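Pirin family protein (Acinetobacter baumannii, PDB 6D0P) probably acts as a metal-dependent quercetin 2,3-dioxygenase of the pirin family, using an iron cation bound in each subunit. Local coordinates at residues P65-E70 against S136-G141. Sequence-based numbering, arbitrary orientation.
With MN (manganese (II) ion), chain G.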
# COMPACT_ATOMS: atom_id res chain seq x y z
N PRO A 65 -8.16 9.45 -12.86
CA PRO A 65 -8.98 8.27 -12.78
C PRO A 65 -8.25 7.01 -12.32
O PRO A 65 -7.01 6.94 -12.37
CB PRO A 65 -9.44 8.08 -14.23
CG PRO A 65 -8.26 8.54 -15.03
CD PRO A 65 -7.71 9.69 -14.23
N HIS A 66 -9.05 6.03 -11.88
CA HIS A 66 -8.59 4.68 -11.59
C HIS A 66 -9.68 3.70 -12.01
O HIS A 66 -10.88 4.01 -11.86
CB HIS A 66 -8.29 4.43 -10.10
CG HIS A 66 -7.20 5.25 -9.52
ND1 HIS A 66 -5.88 5.11 -9.93
CD2 HIS A 66 -7.20 6.14 -8.50
CE1 HIS A 66 -5.12 5.94 -9.21
NE2 HIS A 66 -5.91 6.57 -8.31
N ARG A 67 -9.28 2.54 -12.52
CA ARG A 67 -10.22 1.49 -12.78
C ARG A 67 -9.52 0.14 -12.64
O ARG A 67 -8.38 -0.01 -13.12
CB ARG A 67 -10.84 1.61 -14.18
CG ARG A 67 -11.68 0.40 -14.60
CD ARG A 67 -12.26 0.50 -16.01
NE ARG A 67 -13.37 1.46 -16.07
CZ ARG A 67 -14.06 1.74 -17.17
NH1 ARG A 67 -13.71 1.20 -18.33
NH2 ARG A 67 -15.10 2.56 -17.10
N GLY A 68 -10.21 -0.81 -11.99
CA GLY A 68 -9.79 -2.20 -11.98
C GLY A 68 -9.06 -2.70 -10.74
O GLY A 68 -8.76 -3.90 -10.66
N PHE A 69 -8.79 -1.85 -9.78
CA PHE A 69 -8.00 -2.27 -8.64
C PHE A 69 -8.34 -1.40 -7.44
O PHE A 69 -9.30 -0.61 -7.47
CB PHE A 69 -6.51 -2.23 -9.02
CG PHE A 69 -6.04 -0.86 -9.40
CD1 PHE A 69 -6.25 -0.37 -10.68
CD2 PHE A 69 -5.38 -0.06 -8.49
CE1 PHE A 69 -5.82 0.89 -11.03
CE2 PHE A 69 -4.96 1.21 -8.84
CZ PHE A 69 -5.19 1.69 -10.11
N GLU A 70 -7.58 -1.59 -6.36
CA GLU A 70 -7.79 -0.86 -5.13
C GLU A 70 -6.54 -0.06 -4.77
O GLU A 70 -5.43 -0.48 -5.09
CB GLU A 70 -8.09 -1.81 -3.97
CG GLU A 70 -9.15 -2.83 -4.28
CD GLU A 70 -9.63 -3.61 -3.07
OE1 GLU A 70 -8.84 -4.44 -2.54
OE2 GLU A 70 -10.76 -3.35 -2.62
N SER A 136 -14.21 -9.26 -10.12
CA SER A 136 -14.49 -8.18 -9.19
C SER A 136 -14.08 -6.81 -9.75
O SER A 136 -14.41 -5.79 -9.18
CB SER A 136 -13.76 -8.42 -7.87
OG SER A 136 -14.10 -9.67 -7.30
N LYS A 137 -13.39 -6.79 -10.89
CA LYS A 137 -12.84 -5.54 -11.36
C LYS A 137 -13.90 -4.50 -11.70
O LYS A 137 -13.62 -3.30 -11.54
CB LYS A 137 -11.97 -5.77 -12.60
CG LYS A 137 -10.63 -6.36 -12.29
CD LYS A 137 -9.77 -6.50 -13.50
CE LYS A 137 -8.35 -6.91 -13.17
NZ LYS A 137 -7.63 -5.82 -12.49
N MSE A 138 -15.06 -4.92 -12.18
CA MSE A 138 -16.08 -3.93 -12.59
C MSE A 138 -17.19 -3.76 -11.58
O MSE A 138 -18.28 -3.30 -11.93
CB MSE A 138 -16.62 -4.24 -14.01
CG MSE A 138 -15.49 -4.23 -15.05
SE MSE A 138 -14.77 -2.40 -15.32
CE MSE A 138 -16.29 -1.55 -16.21
N THR A 139 -16.93 -4.10 -10.32
CA THR A 139 -17.87 -3.82 -9.24
C THR A 139 -17.85 -2.31 -8.98
O THR A 139 -16.86 -1.67 -9.26
CB THR A 139 -17.56 -4.61 -7.96
OG1 THR A 139 -16.20 -4.42 -7.54
CG2 THR A 139 -17.79 -6.10 -8.12
N PRO A 140 -18.93 -1.76 -8.45
CA PRO A 140 -18.93 -0.33 -8.17
C PRO A 140 -17.84 0.08 -7.17
O PRO A 140 -17.54 -0.67 -6.20
CB PRO A 140 -20.32 -0.02 -7.57
CG PRO A 140 -21.18 -1.20 -7.99
CD PRO A 140 -20.21 -2.37 -8.11
N GLY A 141 -17.23 1.22 -7.45
CA GLY A 141 -16.22 1.79 -6.55
C GLY A 141 -16.80 2.05 -5.17
O GLY A 141 -17.98 2.36 -5.03
MN MN G . -5.46 8.13 -6.85
O HOH W 1 -5.48 6.68 -4.86
O HOH W 2 -3.33 7.48 -6.85
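Lys137 and Gly68 supply the polar half of this contact. The ammonium NZ of Lys137 donates to Gly68 O at 2.9 Å. It approaches off the carbonyl plane, tilted from it by 30°. The lysine chain runs extended until its last torsion (chi4 -70°) turns NZ in to the carbonyl. Asn131 OD1 and Val267 O also accept from this NZ, in a buried residue, tying the loop to the strand before it and to the C-terminal part of the chain. In the N-terminal cupin barrel of the bicupin pirin fold, His66 is the one metal ligand within 65-70: its NE2 binds manganese at 2.2 Å, with His64, His108, Glu110 and two waters, while Gly68, through its carbonyl, and the end of the Arg67 side chain meet the 136-141 loop.

Van der Waals contact comes from selenomethionine Met138, whose SE and CE pack on Arg67. Its SE lies 3.9 Å from Arg67 CD, and bends at chi2 and chi3 bring CE over the centre of one guanidinium face, 4.1 Å above the plane. Ala104 O accepts from Arg67 NE and Asp280 forms a salt bridge with NH1, which fixes the plane that the methyl overlies. Lys137 and Met138 are the middle residues of a type I turn, in which Ser136 O accepts from both Thr139 N and Thr139 OG1.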